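Tlr1789 protein (PDB 2X8X) probably folds and inserts proteins into the cyanobacterial outer membrane or carries them across it, using N-terminal POTRA domains like those of other Omp85 proteins. Local coordinates at residues R180-Q185 against L226-K231; D175-R180 against F203-F208; Y159-K164 against Q171-F176. One frame throughout, in Å; residues are numbered along the deposited sequence.

Interaction 1 of 3, residues R180-Q185 against L226-K231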
loop_
_atom_site.group_PDB
_atom_site.type_symbol
_atom_site.label_atom_id
_atom_site.label_comp_id
_atom_site.label_asym_id
_atom_site.label_seq_id
_atom_site.Cartn_x
_atom_site.Cartn_y
_atom_site.Cartn_z
ATOM N N ARG A 180 -18.757 8.541 -28.356
ATOM C CA ARG A 180 -17.895 8.034 -29.424
ATOM C C ARG A 180 -16.557 8.735 -29.515
ATOM O O ARG A 180 -15.665 8.276 -30.227
ATOM C CB ARG A 180 -18.605 8.059 -30.754
ATOM C CG ARG A 180 -18.547 9.380 -31.495
ATOM C CD ARG A 180 -19.530 9.254 -32.703
ATOM N NE ARG A 180 -20.053 10.568 -33.103
ATOM C CZ ARG A 180 -20.723 10.823 -34.226
ATOM N NH1 ARG A 180 -20.979 9.860 -35.110
ATOM N NH2 ARG A 180 -21.141 12.065 -34.465
ATOM N N GLU A 181 -16.412 9.843 -28.786
ATOM C CA GLU A 181 -15.118 10.496 -28.711
ATOM C C GLU A 181 -14.253 9.997 -27.579
ATOM O O GLU A 181 -13.067 10.365 -27.520
ATOM C CB GLU A 181 -15.300 12.010 -28.560
ATOM C CG GLU A 181 -16.065 12.591 -29.738
ATOM C CD GLU A 181 -15.348 12.423 -31.071
ATOM O OE1 GLU A 181 -14.078 12.526 -31.132
ATOM O OE2 GLU A 181 -16.080 12.240 -32.067
ATOM N N MET A 182 -14.850 9.194 -26.681
ATOM C CA MET A 182 -14.210 8.863 -25.420
ATOM C C MET A 182 -13.723 7.422 -25.359
ATOM O O MET A 182 -14.501 6.482 -25.552
ATOM C CB MET A 182 -15.176 9.132 -24.258
ATOM C CG MET A 182 -15.473 10.628 -24.122
ATOM S SD MET A 182 -16.438 10.855 -22.630
ATOM C CE MET A 182 -15.277 10.334 -21.310
ATOM N N ASP A 183 -12.444 7.265 -25.061
ATOM C CA ASP A 183 -11.885 5.952 -24.638
ATOM C C ASP A 183 -12.163 5.589 -23.174
ATOM O O ASP A 183 -12.142 4.398 -22.810
ATOM C CB ASP A 183 -10.368 5.920 -24.808
ATOM C CG ASP A 183 -9.923 5.933 -26.255
ATOM O OD1 ASP A 183 -10.675 5.440 -27.156
ATOM O OD2 ASP A 183 -8.778 6.410 -26.472
ATOM N N THR A 184 -12.311 6.592 -22.316
ATOM C CA THR A 184 -12.763 6.336 -20.939
ATOM C C THR A 184 -14.229 5.874 -20.975
ATOM O O THR A 184 -15.101 6.664 -21.336
ATOM C CB THR A 184 -12.643 7.617 -20.101
ATOM O OG1 THR A 184 -11.299 8.103 -20.192
ATOM C CG2 THR A 184 -12.959 7.358 -18.608
ATOM N N GLN A 185 -14.491 4.588 -20.665
ATOM C CA GLN A 185 -15.840 3.956 -20.785
ATOM C C GLN A 185 -16.033 3.074 -19.537
ATOM O O GLN A 185 -15.070 2.754 -18.891
ATOM C CB GLN A 185 -15.978 3.107 -22.076
ATOM C CG GLN A 185 -15.820 3.937 -23.356
ATOM C CD GLN A 185 -17.045 4.800 -23.702
ATOM O OE1 GLN A 185 -18.111 4.611 -23.137
ATOM N NE2 GLN A 185 -16.893 5.727 -24.664
ATOM N N LEU A 226 -17.512 8.436 -13.135
ATOM C CA LEU A 226 -16.892 9.607 -13.787
ATOM C C LEU A 226 -17.997 10.611 -14.237
ATOM O O LEU A 226 -18.877 10.258 -15.072
ATOM C CB LEU A 226 -15.998 9.240 -14.983
ATOM C CG LEU A 226 -15.460 10.519 -15.643
ATOM C CD1 LEU A 226 -14.162 10.794 -14.997
ATOM C CD2 LEU A 226 -15.250 10.453 -17.128
ATOM N N ILE A 227 -17.926 11.840 -13.732
ATOM C CA ILE A 227 -18.991 12.822 -14.021
ATOM C C ILE A 227 -18.372 13.801 -14.987
ATOM O O ILE A 227 -17.261 14.295 -14.725
ATOM C CB ILE A 227 -19.410 13.656 -12.781
ATOM C CG1 ILE A 227 -19.657 12.807 -11.509
ATOM C CG2 ILE A 227 -20.581 14.570 -13.109
ATOM C CD1 ILE A 227 -20.654 11.739 -11.628
ATOM N N LEU A 228 -19.058 14.057 -16.101
ATOM C CA LEU A 228 -18.699 15.161 -16.998
ATOM C C LEU A 228 -19.742 16.269 -16.796
ATOM O O LEU A 228 -20.921 16.057 -17.042
ATOM C CB LEU A 228 -18.705 14.698 -18.444
ATOM C CG LEU A 228 -17.710 13.661 -18.972
ATOM C CD1 LEU A 228 -17.737 13.679 -20.505
ATOM C CD2 LEU A 228 -16.298 13.938 -18.393
ATOM N N ASN A 229 -19.313 17.458 -16.339
ATOM C CA ASN A 229 -20.185 18.572 -16.116
ATOM C C ASN A 229 -19.992 19.428 -17.352
ATOM O O ASN A 229 -18.871 19.965 -17.588
ATOM C CB ASN A 229 -19.739 19.332 -14.871
ATOM C CG ASN A 229 -20.073 18.568 -13.577
ATOM O OD1 ASN A 229 -21.204 18.278 -13.349
ATOM N ND2 ASN A 229 -19.065 18.170 -12.808
ATOM N N ILE A 230 -21.068 19.554 -18.124
ATOM C CA ILE A 230 -20.954 20.069 -19.465
ATOM C C ILE A 230 -21.827 21.250 -19.648
ATOM O O ILE A 230 -23.003 21.152 -19.344
ATOM C CB ILE A 230 -21.400 18.980 -20.499
ATOM C CG1 ILE A 230 -20.485 17.746 -20.444
ATOM C CG2 ILE A 230 -21.381 19.555 -21.925
ATOM C CD1 ILE A 230 -21.092 16.563 -21.275
ATOM N N LYS A 231 -21.256 22.359 -20.151
ATOM C CA LYS A 231 -22.011 23.541 -20.557
ATOM C C LYS A 231 -21.941 23.669 -22.074
ATOM O O LYS A 231 -20.869 23.930 -22.609
ATOM C CB LYS A 231 -21.496 24.807 -19.842
ATOM C CG LYS A 231 -21.502 24.731 -18.287
ATOM C CD LYS A 231 -21.049 26.001 -17.536
ATOM C CE LYS A 231 -20.469 25.540 -16.161
ATOM N NZ LYS A 231 -20.405 26.536 -15.056
#

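Interaction 2 of 3, residues D175-R180 against F203-F208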
loop_
_atom_site.group_PDB
_atom_site.type_symbol
_atom_site.label_atom_id
_atom_site.label_comp_id
_atom_site.label_asym_id
_atom_site.label_seq_id
_atom_site.Cartn_x
_atom_site.Cartn_y
_atom_site.Cartn_z
ATOM N N ASP A 175 -26.249 11.581 -26.640
ATOM C CA ASP A 175 -25.222 10.834 -25.903
ATOM C C ASP A 175 -24.159 10.215 -26.824
ATOM O O ASP A 175 -22.980 10.293 -26.516
ATOM C CB ASP A 175 -25.818 9.692 -25.011
ATOM C CG ASP A 175 -26.727 10.201 -23.855
ATOM O OD1 ASP A 175 -26.567 11.329 -23.333
ATOM O OD2 ASP A 175 -27.618 9.420 -23.459
ATOM N N PHE A 176 -24.549 9.614 -27.947
ATOM C CA PHE A 176 -23.527 8.947 -28.785
ATOM C C PHE A 176 -22.427 9.904 -29.252
ATOM O O PHE A 176 -21.283 9.506 -29.433
ATOM C CB PHE A 176 -24.141 8.160 -29.975
ATOM C CG PHE A 176 -24.771 9.043 -31.032
ATOM C CD1 PHE A 176 -23.992 9.616 -32.049
ATOM C CD2 PHE A 176 -26.147 9.332 -31.012
ATOM C CE1 PHE A 176 -24.582 10.490 -33.052
ATOM C CE2 PHE A 176 -26.751 10.176 -32.005
ATOM C CZ PHE A 176 -25.957 10.761 -33.017
ATOM N N VAL A 177 -22.788 11.174 -29.468
ATOM C CA VAL A 177 -21.861 12.198 -29.990
ATOM C C VAL A 177 -20.687 12.350 -29.059
ATOM O O VAL A 177 -19.537 12.467 -29.516
ATOM C CB VAL A 177 -22.559 13.552 -30.244
ATOM C CG1 VAL A 177 -21.560 14.653 -30.667
ATOM C CG2 VAL A 177 -23.566 13.417 -31.349
ATOM N N ILE A 178 -20.986 12.321 -27.760
ATOM C CA ILE A 178 -19.969 12.435 -26.732
ATOM C C ILE A 178 -19.265 11.089 -26.527
ATOM O O ILE A 178 -18.029 11.018 -26.519
ATOM C CB ILE A 178 -20.554 12.917 -25.394
ATOM C CG1 ILE A 178 -21.031 14.377 -25.534
ATOM C CG2 ILE A 178 -19.509 12.842 -24.316
ATOM C CD1 ILE A 178 -22.060 14.731 -24.474
ATOM N N SER A 179 -20.064 10.043 -26.359
ATOM C CA SER A 179 -19.512 8.738 -26.012
ATOM C C SER A 179 -18.480 8.260 -27.091
ATOM O O SER A 179 -17.449 7.652 -26.791
ATOM C CB SER A 179 -20.700 7.781 -25.858
ATOM O OG SER A 179 -20.201 6.484 -25.605
ATOM N N ARG A 180 -18.757 8.541 -28.356
ATOM C CA ARG A 180 -17.895 8.034 -29.424
ATOM C C ARG A 180 -16.557 8.735 -29.515
ATOM O O ARG A 180 -15.665 8.276 -30.227
ATOM C CB ARG A 180 -18.605 8.059 -30.754
ATOM C CG ARG A 180 -18.547 9.380 -31.495
ATOM C CD ARG A 180 -19.530 9.254 -32.703
ATOM N NE ARG A 180 -20.053 10.568 -33.103
ATOM C CZ ARG A 180 -20.723 10.823 -34.226
ATOM N NH1 ARG A 180 -20.979 9.860 -35.110
ATOM N NH2 ARG A 180 -21.141 12.065 -34.465
ATOM N N PHE A 203 -13.296 18.900 -27.107
ATOM C CA PHE A 203 -13.060 20.334 -27.509
ATOM C C PHE A 203 -13.097 20.495 -29.019
ATOM O O PHE A 203 -13.573 21.512 -29.530
ATOM C CB PHE A 203 -11.684 20.822 -27.003
ATOM C CG PHE A 203 -11.553 22.397 -26.885
ATOM C CD1 PHE A 203 -11.315 23.205 -28.008
ATOM C CD2 PHE A 203 -11.662 23.047 -25.617
ATOM C CE1 PHE A 203 -11.232 24.626 -27.901
ATOM C CE2 PHE A 203 -11.548 24.491 -25.481
ATOM C CZ PHE A 203 -11.319 25.284 -26.643
ATOM N N GLU A 204 -12.521 19.535 -29.728
ATOM C CA GLU A 204 -12.369 19.632 -31.203
ATOM C C GLU A 204 -13.748 19.546 -31.878
ATOM O O GLU A 204 -13.870 19.872 -33.038
ATOM C CB GLU A 204 -11.361 18.545 -31.769
ATOM C CG GLU A 204 -9.903 19.074 -31.968
ATOM C CD GLU A 204 -8.760 18.086 -31.646
ATOM O OE1 GLU A 204 -7.598 18.552 -31.516
ATOM O OE2 GLU A 204 -8.982 16.860 -31.527
ATOM N N LEU A 205 -14.792 19.158 -31.155
ATOM C CA LEU A 205 -16.171 19.125 -31.754
ATOM C C LEU A 205 -16.790 20.539 -31.880
ATOM O O LEU A 205 -17.571 20.786 -32.776
ATOM C CB LEU A 205 -17.135 18.336 -30.904
ATOM C CG LEU A 205 -16.803 16.823 -30.730
ATOM C CD1 LEU A 205 -17.819 16.226 -29.824
ATOM C CD2 LEU A 205 -16.867 16.133 -32.032
ATOM N N GLY A 206 -16.438 21.438 -30.969
ATOM C CA GLY A 206 -16.843 22.846 -31.149
ATOM C C GLY A 206 -18.219 23.131 -30.550
ATOM O O GLY A 206 -18.839 24.118 -30.896
ATOM N N LEU A 207 -18.683 22.243 -29.663
ATOM C CA LEU A 207 -20.066 22.174 -29.189
ATOM C C LEU A 207 -20.238 22.708 -27.790
ATOM O O LEU A 207 -21.373 23.109 -27.446
ATOM C CB LEU A 207 -20.497 20.699 -29.122
ATOM C CG LEU A 207 -20.772 20.033 -30.446
ATOM C CD1 LEU A 207 -21.362 18.610 -30.247
ATOM C CD2 LEU A 207 -21.599 20.953 -31.378
ATOM N N PHE A 208 -19.153 22.667 -26.985
ATOM C CA PHE A 208 -19.200 22.906 -25.536
ATOM C C PHE A 208 -18.382 24.097 -25.097
ATOM O O PHE A 208 -17.239 24.252 -25.516
ATOM C CB PHE A 208 -18.722 21.652 -24.736
ATOM C CG PHE A 208 -19.330 20.397 -25.244
ATOM C CD1 PHE A 208 -20.735 20.238 -25.211
ATOM C CD2 PHE A 208 -18.542 19.443 -25.869
ATOM C CE1 PHE A 208 -21.331 19.082 -25.715
ATOM C CE2 PHE A 208 -19.108 18.269 -26.393
ATOM C CZ PHE A 208 -20.482 18.084 -26.320
#

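Interaction 3 of 3, residues Y159-K164 against Q171-F176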
loop_
_atom_site.group_PDB
_atom_site.type_symbol
_atom_site.label_atom_id
_atom_site.label_comp_id
_atom_site.label_asym_id
_atom_site.label_seq_id
_atom_site.Cartn_x
_atom_site.Cartn_y
_atom_site.Cartn_z
ATOM N N TYR A 159 -23.191 12.052 -17.722
ATOM C CA TYR A 159 -23.182 13.430 -18.224
ATOM C C TYR A 159 -24.143 14.322 -17.432
ATOM O O TYR A 159 -25.293 13.970 -17.242
ATOM C CB TYR A 159 -23.553 13.535 -19.729
ATOM C CG TYR A 159 -22.846 12.560 -20.618
ATOM C CD1 TYR A 159 -21.495 12.231 -20.408
ATOM C CD2 TYR A 159 -23.543 11.931 -21.669
ATOM C CE1 TYR A 159 -20.859 11.267 -21.189
ATOM C CE2 TYR A 159 -22.921 11.002 -22.473
ATOM C CZ TYR A 159 -21.584 10.665 -22.231
ATOM O OH TYR A 159 -20.966 9.754 -23.040
ATOM N N ARG A 160 -23.684 15.483 -16.966
ATOM C CA ARG A 160 -24.627 16.413 -16.352
ATOM C C ARG A 160 -24.569 17.752 -17.129
ATOM O O ARG A 160 -23.489 18.398 -17.218
ATOM C CB ARG A 160 -24.264 16.617 -14.874
ATOM C CG ARG A 160 -24.310 15.360 -14.040
ATOM C CD ARG A 160 -23.983 15.693 -12.596
ATOM N NE ARG A 160 -24.125 14.426 -11.868
ATOM C CZ ARG A 160 -23.529 14.145 -10.725
ATOM N NH1 ARG A 160 -22.758 15.039 -10.130
ATOM N NH2 ARG A 160 -23.691 12.958 -10.183
ATOM N N PHE A 161 -25.669 18.121 -17.758
ATOM C CA PHE A 161 -25.723 19.367 -18.507
ATOM C C PHE A 161 -26.097 20.559 -17.637
ATOM O O PHE A 161 -27.002 20.476 -16.821
ATOM C CB PHE A 161 -26.593 19.181 -19.755
ATOM C CG PHE A 161 -26.022 18.125 -20.715
ATOM C CD1 PHE A 161 -26.251 16.770 -20.494
ATOM C CD2 PHE A 161 -25.233 18.502 -21.808
ATOM C CE1 PHE A 161 -25.711 15.762 -21.359
ATOM C CE2 PHE A 161 -24.694 17.522 -22.701
ATOM C CZ PHE A 161 -24.920 16.163 -22.461
ATOM N N LEU A 162 -25.400 21.681 -17.800
ATOM C CA LEU A 162 -25.563 22.799 -16.869
ATOM C C LEU A 162 -25.632 24.073 -17.637
ATOM O O LEU A 162 -24.939 24.181 -18.653
ATOM C CB LEU A 162 -24.374 22.893 -15.908
ATOM C CG LEU A 162 -23.892 21.647 -15.157
ATOM C CD1 LEU A 162 -22.578 21.973 -14.415
ATOM C CD2 LEU A 162 -24.931 21.012 -14.190
ATOM N N ASN A 163 -26.462 25.037 -17.194
ATOM C CA ASN A 163 -26.564 26.345 -17.881
ATOM C C ASN A 163 -25.387 27.190 -17.432
ATOM O O ASN A 163 -24.563 26.720 -16.644
ATOM C CB ASN A 163 -27.888 27.061 -17.549
ATOM C CG ASN A 163 -28.087 27.316 -16.033
ATOM O OD1 ASN A 163 -27.144 27.264 -15.209
ATOM N ND2 ASN A 163 -29.338 27.577 -15.661
ATOM N N LYS A 164 -25.308 28.443 -17.883
ATOM C CA LYS A 164 -24.219 29.336 -17.388
ATOM C C LYS A 164 -24.090 29.406 -15.834
ATOM O O LYS A 164 -22.971 29.242 -15.290
ATOM C CB LYS A 164 -24.276 30.760 -17.997
ATOM C CG LYS A 164 -22.878 31.513 -17.963
ATOM C CD LYS A 164 -22.099 31.255 -16.623
ATOM C CE LYS A 164 -20.636 31.727 -16.557
ATOM N NZ LYS A 164 -20.546 33.222 -16.502
ATOM N N GLN A 171 -30.513 18.952 -21.894
ATOM C CA GLN A 171 -29.500 18.434 -22.852
ATOM C C GLN A 171 -29.944 18.644 -24.306
ATOM O O GLN A 171 -31.087 18.317 -24.632
ATOM C CB GLN A 171 -29.397 16.931 -22.605
ATOM C CG GLN A 171 -28.693 16.128 -23.684
ATOM C CD GLN A 171 -28.270 14.740 -23.154
ATOM O OE1 GLN A 171 -27.635 13.948 -23.867
ATOM N NE2 GLN A 171 -28.594 14.466 -21.891
ATOM N N ARG A 172 -29.067 19.165 -25.166
ATOM C CA ARG A 172 -29.364 19.242 -26.625
ATOM C C ARG A 172 -28.628 18.152 -27.451
ATOM O O ARG A 172 -29.270 17.464 -28.267
ATOM C CB ARG A 172 -29.179 20.671 -27.218
ATOM C CG ARG A 172 -30.025 21.785 -26.467
ATOM C CD ARG A 172 -30.127 23.233 -27.131
ATOM N NE ARG A 172 -28.829 23.751 -27.579
ATOM C CZ ARG A 172 -27.887 24.304 -26.798
ATOM N NH1 ARG A 172 -28.049 24.489 -25.482
ATOM N NH2 ARG A 172 -26.749 24.677 -27.361
ATOM N N THR A 173 -27.323 17.971 -27.222
ATOM C CA THR A 173 -26.536 16.995 -28.009
ATOM C C THR A 173 -26.890 15.529 -27.601
ATOM O O THR A 173 -27.111 15.237 -26.429
ATOM C CB THR A 173 -24.985 17.224 -27.837
ATOM O OG1 THR A 173 -24.259 16.279 -28.647
ATOM C CG2 THR A 173 -24.576 16.966 -26.386
ATOM N N ARG A 174 -26.906 14.610 -28.552
ATOM C CA ARG A 174 -27.142 13.192 -28.215
ATOM C C ARG A 174 -25.954 12.550 -27.510
ATOM O O ARG A 174 -24.804 12.920 -27.768
ATOM C CB ARG A 174 -27.488 12.404 -29.472
ATOM C CG ARG A 174 -28.442 13.175 -30.401
ATOM C CD ARG A 174 -29.864 13.032 -29.976
ATOM N NE ARG A 174 -30.568 12.230 -30.974
ATOM C CZ ARG A 174 -30.614 10.892 -30.985
ATOM N NH1 ARG A 174 -30.020 10.159 -30.036
ATOM N NH2 ARG A 174 -31.282 10.277 -31.952
ATOM N N ASP A 175 -26.249 11.581 -26.640
ATOM C CA ASP A 175 -25.222 10.834 -25.903
ATOM C C ASP A 175 -24.159 10.215 -26.824
ATOM O O ASP A 175 -22.980 10.293 -26.516
ATOM C CB ASP A 175 -25.818 9.692 -25.011
ATOM C CG ASP A 175 -26.727 10.201 -23.855
ATOM O OD1 ASP A 175 -26.567 11.329 -23.333
ATOM O OD2 ASP A 175 -27.618 9.420 -23.459
ATOM N N PHE A 176 -24.549 9.614 -27.947
ATOM C CA PHE A 176 -23.527 8.947 -28.785
ATOM C C PHE A 176 -22.427 9.904 -29.252
ATOM O O PHE A 176 -21.283 9.506 -29.433
ATOM C CB PHE A 176 -24.141 8.160 -29.975
ATOM C CG PHE A 176 -24.771 9.043 -31.032
ATOM C CD1 PHE A 176 -23.992 9.616 -32.049
ATOM C CD2 PHE A 176 -26.147 9.332 -31.012
ATOM C CE1 PHE A 176 -24.582 10.490 -33.052
ATOM C CE2 PHE A 176 -26.751 10.176 -32.005
ATOM C CZ PHE A 176 -25.957 10.761 -33.017
#

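Interaction 1 of 3, residues R180-Q185 against L226-K231
M182 leaves the loop with CG beside its backbone N and anti to the carbonyl carbon (chi1 -66°), runs on extended through SD, then bends at chi3 (64°), so that sulfur and methyl face two different leucines of strand 224-232. SD of M182 meets CD1 of L228 tip to tip at 3.8 Å. The terminal CE of M182 comes end-on to CD2 of L226 at 4.2 Å. T184 adds a third point: its CG2 lies 4.1 Å from CD2 of L226, the two side chains crossing at about a right angle, while OG1 points to a hydrogen bond with D198 OD2 of helix 192-205. The threonine thus divides its branches, methyl to the sheet and hydroxyl to the helix. D198 also takes the backbone N of D183 with its other oxygen. NE2 of Q185 donates to O of M182 (2.7 Å, 162° at the hydrogen), closing a side-chain to backbone bond within the loop. L226 and L228, alternate residues of the strand, present the same face. This apolar meeting of the connection between two helices with the central strand of the sheet belongs to the core of a βααββ POTRA domain.

Interaction 2 of 3, residues D175-R180 against F203-F208
V177 and L205 hold the closest backbone approach of this pair, their CA atoms 9.1 Å apart, and meet through one methyl each. CG1 of V177 is anti to the backbone N (chi1 175°), which turns it toward helix 192-205, where it sits 4.1 Å from CD1 of L205. The same valine methyl also serves L207, whose CD1 lies 4.0 Å away. The orientations differ: V177 and L205 cross obliquely, whereas V177 and L207 stand at about a right angle, and two leucine tips thereby converge on a single CG1.

One residue further along, I178 supplies a second, more deeply buried contact. The first bond of its side chain runs across the line to the other segment, but the extended chain carries its end nearer, and CG1 approaches CZ of F208 at 3.8 Å, with CD1 following at 4.1 Å from the same CZ. The far tip of the phenylalanine is therefore touched by two successive carbons. One face of the F208 ring is covered by its own neighbour, CB of L207 lying 3.7 Å above the plane, over the centre.

After L205 the chain leaves the helix at G206, whose positive phi (88°) suits a glycine, and L207 and F208 follow on the way to the strand. R233, just past strand 224-232, bonds through its side-chain NH1 to G206 O and through its backbone to L207. The short helix 175-179 packed on the exit of helix 192-205, just where the chain enters strand 208-217, matches the two-helix layer of the POTRA fold.

Interaction 3 of 3, residues Y159-K164 against Q171-F176
F161 and Q171 face each other where strand 154-161 comes to its end, and the phenylalanine ring can be followed outward from CB. With CG turned anti to the carbonyl carbon (chi1 -62°), the ring projects from the strand toward the loop before helix 175-179. CG itself comes 4.0 Å from CB of Q171. Along one side of the ring, CD1 lies 3.8 Å from that same CB, and CE1 reaches the amide carbon CD of Q171 at 3.3 Å. The glutamine, extended beyond CG, therefore lies along one face. Its CG makes a CH-pi contact 4.0 Å from the ring centroid, only 18° off the normal, and its amide stacks on the ring with the two planes 29° apart. On the other flank of the ring, CE2 is 3.7 Å from the methyl CG2 of T173, whose side chain crosses that of F161 at roughly a right angle. CZ, at the tip, touches both neighbours, with CD of Q171 and CG2 of T173 nearby.

Y159, two residues earlier on the same side of the strand, has a separate partner. OD1 of D175 sits at the edge of its ring, near the ring plane and 3.5 Å from CD2, the carboxylate turned well away from coplanarity. The loop is also held by E232 of strand 224-232, whose two carboxylate oxygens accept hydrogen bonds from N of R172 (to OE1) and N of T173 (to OE2).

Chemically, the two rings are used differently. The pi face of F161 receives aliphatic carbon and a flat amide, as dispersion favours, whereas the slightly positive hydrogen rim of Y159 would give the D175 carboxylate a weak electrostatic attraction.

In the fold
All three interactions lie in the last POTRA-type domain of the chain, within 9 to 11 Å of one another between centres. Interactions 1 and 3 share a sheet: strands 154-161 and 224-232 run side by side, with probable hydrogen bonds of 2.8 Å from R160 N to L228 O and from I230 N to R160 O. Helix 175-179 joins interactions 2 and 3, and I178 is the hub, its CD1 lying 3.8 Å from CZ of F161 and also 3.8 Å from CD1 of I230. Interactions 1 and 2 meet at R180 in sequence only; in space I230 links them, touching I178 and bringing its CG2 to 3.4 Å from CD1 of F208.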